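Local coordinates for protein metallo-beta-lactamase FIM-1 (Pseudomonas aeruginosa, PDB 6V3Q) that probably hydrolyses beta-lactam antibiotics to substituted beta-amino acids in the periplasm, acting as a zinc-dependent class B metallo-beta-lactamase that confers antibiotic resistance, at residues A[52-57]-A[83-88]; A[72-77]-A[96-101]; A[132-137]-A[154-159]; A[141-146]-A[182-187]. All coordinates share one frame; numbering follows the deposited sequence.

Interaction 1. Residues A[52-57]-A[83-88]; sequences TAWDDP and HDDKMG. With ZN (zinc ion), chain C.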
loop_
_atom_site.group_PDB
_atom_site.type_symbol
_atom_site.label_atom_id
_atom_site.label_comp_id
_atom_site.label_asym_id
_atom_site.label_seq_id
_atom_site.Cartn_x
_atom_site.Cartn_y
_atom_site.Cartn_z
ATOM N N THR A 52 12.797 -3.603 14.075
ATOM C CA THR A 52 13.533 -3.782 12.834
ATOM C C THR A 52 12.712 -3.242 11.666
ATOM O O THR A 52 11.649 -2.644 11.848
ATOM C CB THR A 52 13.862 -5.255 12.617
ATOM O OG1 THR A 52 12.659 -5.958 12.287
ATOM C CG2 THR A 52 14.446 -5.863 13.871
ATOM N N ALA A 53 13.209 -3.442 10.451
ATOM C CA ALA A 53 12.427 -3.201 9.252
ATOM C C ALA A 53 11.643 -4.470 8.924
ATOM O O ALA A 53 11.494 -5.365 9.759
ATOM C CB ALA A 53 13.334 -2.756 8.111
ATOM N N TRP A 54 11.147 -4.576 7.692
ATOM C CA TRP A 54 10.321 -5.726 7.334
ATOM C C TRP A 54 11.149 -6.993 7.148
ATOM O O TRP A 54 10.672 -8.090 7.461
ATOM C CB TRP A 54 9.520 -5.426 6.068
ATOM C CG TRP A 54 8.456 -4.387 6.263
ATOM C CD1 TRP A 54 8.579 -3.044 6.060
ATOM C CD2 TRP A 54 7.107 -4.605 6.699
ATOM N NE1 TRP A 54 7.393 -2.411 6.342
ATOM C CE2 TRP A 54 6.472 -3.347 6.735
ATOM C CE3 TRP A 54 6.375 -5.739 7.062
ATOM C CZ2 TRP A 54 5.139 -3.192 7.120
ATOM C CZ3 TRP A 54 5.050 -5.583 7.444
ATOM C CH2 TRP A 54 4.447 -4.320 7.468
ATOM N N ASP A 55 12.377 -6.874 6.639
ATOM C CA ASP A 55 13.200 -8.041 6.348
ATOM C C ASP A 55 14.647 -7.745 6.725
ATOM O O ASP A 55 14.981 -6.648 7.181
ATOM C CB ASP A 55 13.072 -8.455 4.874
ATOM C CG ASP A 55 13.436 -7.334 3.910
ATOM O OD1 ASP A 55 14.027 -6.325 4.345
ATOM O OD2 ASP A 55 13.125 -7.459 2.710
ATOM N N ASP A 56 15.512 -8.738 6.514
ATOM C CA ASP A 56 16.927 -8.580 6.842
ATOM C C ASP A 56 17.609 -7.478 6.040
ATOM O O ASP A 56 18.251 -6.611 6.656
ATOM C CB ASP A 56 17.652 -9.920 6.667
ATOM C CG ASP A 56 17.309 -10.919 7.756
ATOM O OD1 ASP A 56 17.066 -10.496 8.906
ATOM O OD2 ASP A 56 17.296 -12.134 7.464
ATOM N N PRO A 57 17.527 -7.436 4.702
ATOM C CA PRO A 57 18.288 -6.408 3.970
ATOM C C PRO A 57 17.858 -4.985 4.283
ATOM O O PRO A 57 18.699 -4.078 4.249
ATOM C CB PRO A 57 18.032 -6.764 2.499
ATOM C CG PRO A 57 16.754 -7.511 2.510
ATOM C CD PRO A 57 16.778 -8.307 3.777
ATOM N N HIS A 83 5.663 -9.766 15.302
ATOM C CA HIS A 83 5.215 -9.752 13.918
ATOM C C HIS A 83 6.382 -9.315 13.043
ATOM O O HIS A 83 7.385 -8.789 13.531
ATOM C CB HIS A 83 4.003 -8.831 13.726
ATOM C CG HIS A 83 2.700 -9.474 14.086
ATOM N ND1 HIS A 83 1.515 -8.775 14.149
ATOM C CD2 HIS A 83 2.396 -10.757 14.395
ATOM C CE1 HIS A 83 0.537 -9.597 14.484
ATOM N NE2 HIS A 83 1.044 -10.807 14.640
ATOM N N ASP A 84 6.258 -9.543 11.732
ATOM C CA ASP A 84 7.404 -9.352 10.849
ATOM C C ASP A 84 7.734 -7.889 10.572
ATOM O O ASP A 84 8.823 -7.611 10.061
ATOM C CB ASP A 84 7.200 -10.087 9.519
ATOM C CG ASP A 84 5.807 -9.913 8.956
ATOM O OD1 ASP A 84 5.386 -8.757 8.738
ATOM O OD2 ASP A 84 5.137 -10.940 8.718
ATOM N N ASP A 85 6.848 -6.947 10.891
ATOM C CA ASP A 85 7.240 -5.548 10.768
ATOM C C ASP A 85 8.035 -5.062 11.971
ATOM O O ASP A 85 8.618 -3.973 11.910
ATOM C CB ASP A 85 6.014 -4.656 10.558
ATOM C CG ASP A 85 4.944 -4.870 11.604
ATOM O OD1 ASP A 85 4.822 -6.002 12.118
ATOM O OD2 ASP A 85 4.215 -3.902 11.906
ATOM N N LYS A 86 8.081 -5.845 13.048
ATOM C CA LYS A 86 8.855 -5.505 14.234
ATOM C C LYS A 86 10.055 -6.407 14.454
ATOM O O LYS A 86 11.090 -5.930 14.922
ATOM C CB LYS A 86 7.969 -5.557 15.485
ATOM C CG LYS A 86 6.748 -4.678 15.395
ATOM C CD LYS A 86 7.107 -3.333 14.800
ATOM C CE LYS A 86 5.897 -2.441 14.726
ATOM N NZ LYS A 86 6.200 -1.120 14.109
ATOM N N MET A 87 9.944 -7.697 14.134
ATOM C CA MET A 87 11.035 -8.645 14.331
ATOM C C MET A 87 11.467 -9.305 13.027
ATOM O O MET A 87 12.096 -10.367 13.054
ATOM C CB MET A 87 10.639 -9.710 15.356
ATOM C CG MET A 87 10.288 -9.152 16.722
ATOM S SD MET A 87 10.031 -10.439 17.960
ATOM C CE MET A 87 11.676 -11.133 18.079
ATOM N N GLY A 88 11.142 -8.699 11.884
ATOM C CA GLY A 88 11.461 -9.315 10.607
ATOM C C GLY A 88 12.946 -9.433 10.335
ATOM O O GLY A 88 13.373 -10.328 9.597
HETATM ZN ZN ZN C . 1.501 -6.660 14.475
#
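Trp54 and Asp85 meet methylene to ring: Asp85 CB lies 3.5 Å from the centroid of the Trp54 six-membered ring, over one face and shifted toward the rim, in a CH-pi contact. An indole suits the place because it offers a methylene a broad flat surface. At the edge of that ring, near its plane, Asp84 OD1 stands 3.4 Å from Trp54 CZ3, where the weakly positive rim tolerates an acidic oxygen. A nearly straight backbone bond joins Thr52 N to Lys86 O (3.0 Å, 175°). Gly88 allows a close passage: its CA makes a CA-H...O contact with Trp54 O at 3.5 Å, on the side where a side chain would collide with that oxygen.

The segment 83-88 carries the second histidine and the aspartate of the HxHxD motif. His83 ND1 binds zinc at 2.1 Å, alongside His81 and His145. Asp85 OD1 is 4.1 Å from the metal, too far for a bond; in relatives this aspartate serves a second zinc, absent from this mono-zinc form. Asp179 bonds to His83 NE2 and so steadies the ligand from behind.

Outward, Ser24 O holds Trp54 NE1, and Val34 and Ser36 of strand 33-43 touch the indole. Asp55 OD1 caps the start of helix 56-68 at Gln58 N. The contact lies where that helix begins, beside strands 19-27 and 33-43, whose residues touch Ala53 and Trp54.

Interaction 2. Residues A[72-77]-A[96-101]; sequences KPIRWA and QGIVTY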
loop_
_atom_site.group_PDB
_atom_site.type_symbol
_atom_site.label_atom_id
_atom_site.label_comp_id
_atom_site.label_asym_id
_atom_site.label_seq_id
_atom_site.Cartn_x
_atom_site.Cartn_y
_atom_site.Cartn_z
ATOM N N LYS A 72 27.183 6.443 15.078
ATOM C CA LYS A 72 26.835 5.924 16.400
ATOM C C LYS A 72 26.255 4.533 16.199
ATOM O O LYS A 72 25.033 4.356 16.112
ATOM C CB LYS A 72 25.846 6.845 17.118
ATOM C CG LYS A 72 26.414 8.203 17.504
ATOM C CD LYS A 72 25.312 9.151 17.953
ATOM C CE LYS A 72 25.875 10.466 18.468
ATOM N NZ LYS A 72 26.564 10.307 19.779
ATOM N N PRO A 73 27.111 3.514 16.108
ATOM C CA PRO A 73 26.635 2.182 15.719
ATOM C C PRO A 73 25.612 1.626 16.701
ATOM O O PRO A 73 25.722 1.810 17.915
ATOM C CB PRO A 73 27.914 1.337 15.709
ATOM C CG PRO A 73 29.016 2.328 15.500
ATOM C CD PRO A 73 28.578 3.564 16.231
ATOM N N ILE A 74 24.604 0.946 16.152
ATOM C CA ILE A 74 23.613 0.278 16.987
ATOM C C ILE A 74 24.290 -0.832 17.774
ATOM O O ILE A 74 25.026 -1.652 17.214
ATOM C CB ILE A 74 22.467 -0.264 16.121
ATOM C CG1 ILE A 74 21.633 0.883 15.544
ATOM C CG2 ILE A 74 21.594 -1.225 16.918
ATOM C CD1 ILE A 74 20.662 0.448 14.468
ATOM N N ARG A 75 24.067 -0.844 19.091
ATOM C CA ARG A 75 24.582 -1.902 19.948
ATOM C C ARG A 75 23.496 -2.679 20.669
ATOM O O ARG A 75 23.746 -3.815 21.083
ATOM C CB ARG A 75 25.555 -1.327 20.986
ATOM C CG ARG A 75 26.933 -1.047 20.423
ATOM C CD ARG A 75 27.500 -2.291 19.758
ATOM N NE ARG A 75 28.643 -1.983 18.906
ATOM C CZ ARG A 75 29.890 -1.876 19.349
ATOM N NH1 ARG A 75 30.871 -1.591 18.506
ATOM N NH2 ARG A 75 30.156 -2.052 20.637
ATOM N N TRP A 76 22.307 -2.107 20.822
ATOM C CA TRP A 76 21.208 -2.779 21.492
ATOM C C TRP A 76 19.946 -2.610 20.662
ATOM O O TRP A 76 19.802 -1.638 19.917
ATOM C CB TRP A 76 20.987 -2.230 22.908
ATOM C CG TRP A 76 22.260 -2.048 23.672
ATOM C CD1 TRP A 76 22.865 -2.959 24.488
ATOM C CD2 TRP A 76 23.096 -0.884 23.680
ATOM N NE1 TRP A 76 24.024 -2.432 25.007
ATOM C CE2 TRP A 76 24.189 -1.160 24.525
ATOM C CE3 TRP A 76 23.024 0.365 23.054
ATOM C CZ2 TRP A 76 25.201 -0.232 24.762
ATOM C CZ3 TRP A 76 24.031 1.286 23.291
ATOM C CH2 TRP A 76 25.105 0.981 24.137
ATOM N N ALA A 77 19.030 -3.564 20.800
ATOM C CA ALA A 77 17.778 -3.527 20.065
ATOM C C ALA A 77 16.677 -4.151 20.910
ATOM O O ALA A 77 16.904 -5.117 21.644
ATOM C CB ALA A 77 17.897 -4.250 18.720
ATOM N N GLN A 96 25.243 -9.406 13.506
ATOM C CA GLN A 96 26.143 -8.284 13.739
ATOM C C GLN A 96 26.538 -8.129 15.203
ATOM O O GLN A 96 27.228 -7.161 15.541
ATOM C CB GLN A 96 25.500 -6.988 13.236
ATOM C CG GLN A 96 25.422 -6.880 11.722
ATOM C CD GLN A 96 26.756 -6.523 11.096
ATOM O OE1 GLN A 96 27.213 -5.384 11.190
ATOM N NE2 GLN A 96 27.386 -7.497 10.449
ATOM N N GLY A 97 26.114 -9.042 16.074
ATOM C CA GLY A 97 26.478 -8.966 17.474
ATOM C C GLY A 97 25.668 -7.993 18.298
ATOM O O GLY A 97 26.089 -7.634 19.403
ATOM N N ILE A 98 24.517 -7.548 17.797
ATOM C CA ILE A 98 23.675 -6.638 18.559
ATOM C C ILE A 98 23.048 -7.393 19.724
ATOM O O ILE A 98 22.661 -8.563 19.595
ATOM C CB ILE A 98 22.596 -6.015 17.657
ATOM C CG1 ILE A 98 23.187 -5.598 16.308
ATOM C CG2 ILE A 98 21.957 -4.817 18.337
ATOM C CD1 ILE A 98 24.256 -4.559 16.411
ATOM N N VAL A 99 22.958 -6.733 20.875
ATOM C CA VAL A 99 22.258 -7.296 22.025
ATOM C C VAL A 99 20.771 -7.021 21.849
ATOM O O VAL A 99 20.348 -5.862 21.793
ATOM C CB VAL A 99 22.781 -6.703 23.342
ATOM C CG1 VAL A 99 22.243 -7.493 24.525
ATOM C CG2 VAL A 99 24.305 -6.677 23.350
ATOM N N THR A 100 19.976 -8.084 21.744
ATOM C CA THR A 100 18.567 -7.974 21.394
ATOM C C THR A 100 17.689 -8.377 22.571
ATOM O O THR A 100 17.985 -9.345 23.279
ATOM C CB THR A 100 18.239 -8.838 20.175
ATOM O OG1 THR A 100 18.481 -10.216 20.484
ATOM C CG2 THR A 100 19.104 -8.431 18.993
ATOM N N TYR A 101 16.606 -7.628 22.769
ATOM C CA TYR A 101 15.652 -7.876 23.839
ATOM C C TYR A 101 14.240 -7.938 23.272
ATOM O O TYR A 101 13.918 -7.277 22.281
ATOM C CB TYR A 101 15.699 -6.783 24.915
ATOM C CG TYR A 101 16.997 -6.682 25.681
ATOM C CD1 TYR A 101 17.126 -7.247 26.941
ATOM C CD2 TYR A 101 18.085 -6.000 25.154
ATOM C CE1 TYR A 101 18.309 -7.147 27.652
ATOM C CE2 TYR A 101 19.271 -5.895 25.855
ATOM C CZ TYR A 101 19.377 -6.470 27.104
ATOM O OH TYR A 101 20.557 -6.367 27.804
#
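Ile98 packs its two branches against the backbone and side chains of 74-77. From CB the chain forks. CG2, anti to the backbone N, stands 3.4 Å from Arg75 O and reaches the methyl CG2 of Ile74 at 3.9 Å; Ala77 CB is a looser neighbour of the same methyl. The other branch runs through CG1, which lies beside the backbone N (chi1 -43°), to its tip CD1, packed tightly at 3.1 Å against Ile74 O. A beta-branched aliphatic residue suits this place because one methyl packs on the neighbouring strand at Arg75 O while the longer arm reaches back to Ile74 O.

Three backbone bonds fix the parallel register. Val99 N gives to Arg75 O, Ala77 N to Val99 O at 2.8 Å, and Tyr101 N to Ala77 O, also at 2.8 Å. The ring of Tyr101 turns its edge toward Ala77 O, with CD2 3.8 Å from that oxygen. Trp76 and Val99 lie side by side and point the same way, Trp76 CD1 being 3.9 Å from Val99 CB; Lys43 adds a cation-pi contact to the indole. On the other side of the sheet the small Ala77 leaves room for Leu93 of helix 90-95, which Ile98 also touches.

That helix ends at Gly97 in a Schellman motif, whose positive phi glycine adopts readily. Strand 74-78, the helices that follow it and strand 99-102 thus form a beta-alpha-beta crossover between adjacent parallel strands, a building unit of the metallo-beta-lactamase alpha-beta/beta-alpha fold.

Interaction 3. Residues A[132-137]-A[154-159]; sequences VLHPLV and LPEQGI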
loop_
_atom_site.group_PDB
_atom_site.type_symbol
_atom_site.label_atom_id
_atom_site.label_comp_id
_atom_site.label_asym_id
_atom_site.label_seq_id
_atom_site.Cartn_x
_atom_site.Cartn_y
_atom_site.Cartn_z
ATOM N N VAL A 132 16.336 -1.294 31.453
ATOM C CA VAL A 132 17.502 -2.018 30.951
ATOM C C VAL A 132 18.132 -1.293 29.767
ATOM O O VAL A 132 19.333 -1.438 29.505
ATOM C CB VAL A 132 17.104 -3.465 30.587
ATOM C CG1 VAL A 132 16.081 -3.475 29.461
ATOM C CG2 VAL A 132 18.330 -4.287 30.218
ATOM N N LEU A 133 17.348 -0.497 29.046
ATOM C CA LEU A 133 17.820 0.278 27.908
ATOM C C LEU A 133 17.632 1.771 28.150
ATOM O O LEU A 133 17.196 2.511 27.266
ATOM C CB LEU A 133 17.113 -0.155 26.626
ATOM C CG LEU A 133 17.484 -1.543 26.106
ATOM C CD1 LEU A 133 16.760 -1.834 24.805
ATOM C CD2 LEU A 133 18.988 -1.648 25.924
ATOM N N HIS A 134 17.961 2.224 29.358
ATOM C CA HIS A 134 17.857 3.637 29.693
ATOM C C HIS A 134 18.644 4.465 28.678
ATOM O O HIS A 134 19.755 4.078 28.295
ATOM C CB HIS A 134 18.381 3.878 31.113
ATOM C CG HIS A 134 18.049 5.230 31.663
ATOM N ND1 HIS A 134 18.885 6.318 31.521
ATOM C CD2 HIS A 134 16.972 5.671 32.354
ATOM C CE1 HIS A 134 18.338 7.370 32.103
ATOM N NE2 HIS A 134 17.177 7.005 32.616
ATOM N N PRO A 135 18.114 5.614 28.225
ATOM C CA PRO A 135 16.956 6.339 28.761
ATOM C C PRO A 135 15.580 5.860 28.301
ATOM O O PRO A 135 14.595 6.484 28.686
ATOM C CB PRO A 135 17.195 7.767 28.268
ATOM C CG PRO A 135 18.081 7.636 27.046
ATOM C CD PRO A 135 18.589 6.219 26.969
ATOM N N LEU A 136 15.501 4.790 27.514
ATOM C CA LEU A 136 14.195 4.232 27.192
ATOM C C LEU A 136 13.553 3.672 28.455
ATOM O O LEU A 136 14.222 3.067 29.296
ATOM C CB LEU A 136 14.299 3.120 26.139
ATOM C CG LEU A 136 15.086 3.224 24.831
ATOM C CD1 LEU A 136 14.775 2.023 23.936
ATOM C CD2 LEU A 136 14.827 4.518 24.080
ATOM N N VAL A 137 12.251 3.890 28.596
ATOM C CA VAL A 137 11.436 3.130 29.534
ATOM C C VAL A 137 10.617 2.143 28.717
ATOM O O VAL A 137 9.786 2.544 27.892
ATOM C CB VAL A 137 10.535 4.033 30.391
ATOM C CG1 VAL A 137 9.576 3.182 31.218
ATOM C CG2 VAL A 137 11.376 4.906 31.308
ATOM N N LEU A 154 10.080 7.622 26.015
ATOM C CA LEU A 154 11.245 8.479 26.232
ATOM C C LEU A 154 10.771 9.662 27.070
ATOM O O LEU A 154 10.594 10.775 26.550
ATOM C CB LEU A 154 11.873 8.922 24.909
ATOM C CG LEU A 154 12.850 7.948 24.238
ATOM C CD1 LEU A 154 13.141 8.341 22.792
ATOM C CD2 LEU A 154 14.144 7.867 25.037
ATOM N N PRO A 155 10.553 9.456 28.373
ATOM C CA PRO A 155 9.924 10.509 29.190
ATOM C C PRO A 155 10.722 11.800 29.250
ATOM O O PRO A 155 10.127 12.883 29.332
ATOM C CB PRO A 155 9.808 9.852 30.576
ATOM C CG PRO A 155 9.885 8.381 30.314
ATOM C CD PRO A 155 10.823 8.240 29.157
ATOM N N GLU A 156 12.054 11.716 29.210
ATOM C CA GLU A 156 12.874 12.922 29.203
ATOM C C GLU A 156 12.584 13.795 27.988
ATOM O O GLU A 156 12.657 15.026 28.078
ATOM C CB GLU A 156 14.355 12.549 29.245
ATOM C CG GLU A 156 14.895 12.303 30.643
ATOM C CD GLU A 156 16.101 11.386 30.655
ATOM O OE1 GLU A 156 16.021 10.308 31.277
ATOM O OE2 GLU A 156 17.128 11.738 30.042
ATOM N N GLN A 157 12.249 13.187 26.851
ATOM C CA GLN A 157 11.969 13.923 25.626
ATOM C C GLN A 157 10.487 13.961 25.275
ATOM O O GLN A 157 10.126 14.530 24.240
ATOM C CB GLN A 157 12.762 13.332 24.454
ATOM C CG GLN A 157 14.254 13.653 24.490
ATOM C CD GLN A 157 15.115 12.422 24.678
ATOM O OE1 GLN A 157 14.801 11.547 25.487
ATOM N NE2 GLN A 157 16.219 12.356 23.943
ATOM N N GLY A 158 9.625 13.379 26.108
ATOM C CA GLY A 158 8.195 13.438 25.870
ATOM C C GLY A 158 7.713 12.657 24.667
ATOM O O GLY A 158 6.783 13.100 23.983
ATOM N N ILE A 159 8.307 11.497 24.396
ATOM C CA ILE A 159 7.974 10.686 23.231
ATOM C C ILE A 159 7.518 9.313 23.701
ATOM O O ILE A 159 8.166 8.695 24.555
ATOM C CB ILE A 159 9.169 10.551 22.269
ATOM C CG1 ILE A 159 9.665 11.925 21.822
ATOM C CG2 ILE A 159 8.792 9.703 21.062
ATOM C CD1 ILE A 159 10.969 11.876 21.071
#
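Leu136 and Leu154 each carry CG anti to their own carbonyl carbon, with chi1 at -48° and -83°, and from there the two branched ends cross until CD2 meets CD2 at 3.5 Å. This is the closest approach between the segments, and leucine suits both positions because a forked apolar tip can reach across between backbones whose closest CA atoms are over 5 Å apart. Leu154 CD2 also lies 3.9 Å from Pro135 O. Nearby, Val137 and Pro155 meet at about a right angle, Val137 CG2 being 3.9 Å from Pro155 CG, and Phe196 touches both of them.

Two turns present these groups. A cis peptide bond before Pro135 makes residues 133-136 a type VI turn, closed by Leu136 N to Leu133 O at 2.9 Å; proline is the residue that most readily accepts the cis form. In the other segment, strands 151-154 and 159-161 form a beta hairpin with a G1 beta bulge, in which Gly158 and Ile159 both face Leu154. Gly158 has positive phi, easy for glycine, and the fixed phi of Pro155 fits the start of the bend. Leu154 O takes Gln157 N and Ile159 N from opposite faces of its plane. Both turns belong to the second sheet of the fold, where strand 137-139 pairs antiparallel with 151-154.

Toward solvent, the His134 and Glu156 side chains cross at about a right angle, with NE2 and OE1 3.7 Å apart, a loose polar approach. Pro135 CB sits over one face of the His134 ring. Deeper in, Leu136 also touches Ile48 and Val50 of strand 46-50.

Interaction 4. Residues A[141-146]-A[182-187]; sequences PGPGHT and LAHWKT. With ZN (zinc ion), chain C.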
loop_
_atom_site.group_PDB
_atom_site.type_symbol
_atom_site.label_atom_id
_atom_site.label_comp_id
_atom_site.label_asym_id
_atom_site.label_seq_id
_atom_site.Cartn_x
_atom_site.Cartn_y
_atom_site.Cartn_z
ATOM N N PRO A 141 1.945 -2.948 28.854
ATOM C CA PRO A 141 0.582 -2.535 29.203
ATOM C C PRO A 141 -0.457 -3.644 29.174
ATOM O O PRO A 141 -1.622 -3.374 29.489
ATOM C CB PRO A 141 0.281 -1.495 28.118
ATOM C CG PRO A 141 0.992 -2.028 26.919
ATOM C CD PRO A 141 2.227 -2.749 27.421
ATOM N N GLY A 142 -0.081 -4.863 28.800
ATOM C CA GLY A 142 -1.028 -5.944 28.697
ATOM C C GLY A 142 -1.464 -6.176 27.266
ATOM O O GLY A 142 -1.086 -5.440 26.349
ATOM N N PRO A 143 -2.277 -7.209 27.049
ATOM C CA PRO A 143 -2.677 -7.560 25.682
ATOM C C PRO A 143 -3.469 -6.442 25.016
ATOM O O PRO A 143 -4.217 -5.706 25.663
ATOM C CB PRO A 143 -3.535 -8.816 25.875
ATOM C CG PRO A 143 -3.133 -9.358 27.215
ATOM C CD PRO A 143 -2.802 -8.156 28.044
ATOM N N GLY A 144 -3.288 -6.322 23.704
ATOM C CA GLY A 144 -3.999 -5.345 22.902
ATOM C C GLY A 144 -4.017 -5.741 21.441
ATOM O O GLY A 144 -4.814 -6.595 21.039
ATOM N N HIS A 145 -3.141 -5.130 20.637
ATOM C CA HIS A 145 -3.009 -5.540 19.241
ATOM C C HIS A 145 -2.579 -6.998 19.145
ATOM O O HIS A 145 -3.080 -7.750 18.298
ATOM C CB HIS A 145 -2.019 -4.630 18.516
ATOM C CG HIS A 145 -1.516 -5.191 17.223
ATOM N ND1 HIS A 145 -2.268 -5.195 16.067
ATOM C CD2 HIS A 145 -0.337 -5.776 16.907
ATOM C CE1 HIS A 145 -1.571 -5.753 15.093
ATOM N NE2 HIS A 145 -0.396 -6.114 15.576
ATOM N N THR A 146 -1.651 -7.413 20.007
ATOM C CA THR A 146 -1.328 -8.813 20.220
ATOM C C THR A 146 -1.260 -9.057 21.722
ATOM O O THR A 146 -1.323 -8.126 22.529
ATOM C CB THR A 146 -0.005 -9.210 19.553
ATOM O OG1 THR A 146 1.058 -8.417 20.088
ATOM C CG2 THR A 146 -0.074 -9.012 18.043
ATOM N N LEU A 182 -9.553 -7.927 22.003
ATOM C CA LEU A 182 -10.491 -6.815 21.889
ATOM C C LEU A 182 -10.995 -6.360 23.249
ATOM O O LEU A 182 -11.257 -5.167 23.448
ATOM C CB LEU A 182 -11.667 -7.211 20.997
ATOM C CG LEU A 182 -11.354 -7.517 19.532
ATOM C CD1 LEU A 182 -12.633 -7.838 18.773
ATOM C CD2 LEU A 182 -10.621 -6.353 18.889
ATOM N N ALA A 183 -11.130 -7.292 24.196
ATOM C CA ALA A 183 -11.650 -6.944 25.514
ATOM C C ALA A 183 -10.684 -6.048 26.281
ATOM O O ALA A 183 -11.113 -5.152 27.017
ATOM C CB ALA A 183 -11.944 -8.216 26.307
ATOM N N HIS A 184 -9.380 -6.272 26.127
ATOM C CA HIS A 184 -8.378 -5.591 26.937
ATOM C C HIS A 184 -7.667 -4.457 26.205
ATOM O O HIS A 184 -6.924 -3.704 26.844
ATOM C CB HIS A 184 -7.339 -6.604 27.444
ATOM C CG HIS A 184 -6.424 -6.065 28.500
ATOM N ND1 HIS A 184 -5.123 -5.691 28.239
ATOM C CD2 HIS A 184 -6.624 -5.832 29.819
ATOM C CE1 HIS A 184 -4.560 -5.254 29.352
ATOM N NE2 HIS A 184 -5.450 -5.328 30.325
ATOM N N TRP A 185 -7.888 -4.305 24.896
ATOM C CA TRP A 185 -7.110 -3.342 24.119
ATOM C C TRP A 185 -7.251 -1.929 24.676
ATOM O O TRP A 185 -6.255 -1.206 24.798
ATOM C CB TRP A 185 -7.527 -3.393 22.646
ATOM C CG TRP A 185 -6.556 -2.732 21.695
ATOM C CD1 TRP A 185 -5.703 -1.704 21.972
ATOM C CD2 TRP A 185 -6.340 -3.066 20.316
ATOM N NE1 TRP A 185 -4.977 -1.373 20.857
ATOM C CE2 TRP A 185 -5.347 -2.194 19.826
ATOM C CE3 TRP A 185 -6.893 -4.013 19.449
ATOM C CZ2 TRP A 185 -4.896 -2.241 18.509
ATOM C CZ3 TRP A 185 -6.441 -4.060 18.140
ATOM C CH2 TRP A 185 -5.453 -3.180 17.684
ATOM N N LYS A 186 -8.472 -1.521 25.037
ATOM C CA LYS A 186 -8.653 -0.173 25.571
ATOM C C LYS A 186 -7.913 0.003 26.891
ATOM O O LYS A 186 -7.288 1.045 27.127
ATOM C CB LYS A 186 -10.138 0.142 25.747
ATOM C CG LYS A 186 -10.405 1.607 26.087
ATOM C CD LYS A 186 -11.368 1.773 27.255
ATOM C CE LYS A 186 -12.800 1.473 26.849
ATOM N NZ LYS A 186 -13.759 1.836 27.929
ATOM N N THR A 187 -7.964 -1.011 27.761
ATOM C CA THR A 187 -7.261 -0.936 29.038
ATOM C C THR A 187 -5.765 -0.738 28.835
ATOM O O THR A 187 -5.127 0.032 29.565
ATOM C CB THR A 187 -7.535 -2.201 29.856
ATOM O OG1 THR A 187 -8.938 -2.294 30.129
ATOM C CG2 THR A 187 -6.768 -2.173 31.169
HETATM ZN ZN ZN C . 1.501 -6.660 14.475
#
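Trp185, at the start of helix 185-195, and the preceding His184 pack against the loop 141-146 by ring-over-backbone contact and a single hydrogen bond, in the part of the alpha-beta/beta-alpha fold where a zinc-binding loop meets an outer helix. The indole lies beneath the chain at Gly144 and His145: His145 CA is 3.8 Å from the centroid of the six-membered ring, in a CH-pi contact over the face, and Gly144 CA approaches the five-membered ring similarly at 4.1 Å. A large flat residue suits this site because it can underlie two successive residues at once, and glycine lets the backbone come close. Trp185 NE1 is held by Leu165 O.

His184 supports the earlier part of the loop. CG, anti to the backbone N (chi1 -169°), carries the ring toward the loop, and chi2 of -103° turns ND1 to donate to Pro143 O at 2.7 Å and 168°. It meets a lone pair in the carbonyl plane, and the oxygen lies nearly in the imidazole plane. Thr187 CB covers one face of that imidazole, while the edge brings CE1 to 3.5 Å from Pro141 O. Gly142 has backbone angles that strongly favour glycine, and a side chain there would run into CE1.

The loop delivers His145 to the metal site shared with His81 and His83. Its CB rests 3.7 Å from Trp185 CZ2, and His145 NE2 binds the zinc at 2.3 Å.

How the interactions relate
Along the chain, interactions 1 and 2 interlock, their segments alternating, and so do interactions 3 and 4; the first pair closes before the second opens. Interactions 1 and 2, with centres about 15 Å apart, belong to the half built on the seven-stranded sheet, helix 56-68 and strand 74-78 following one another. Interaction 3 lies on the five-stranded sheet and meets interaction 2 where Leu133 packs on Trp76 and Val132 on Tyr101, joining the two sheets. Interactions 1 and 4 have centres about 22 Å apart, yet His83 and His145 converge on one zinc. The metal site therefore bridges loops from both halves of the fold.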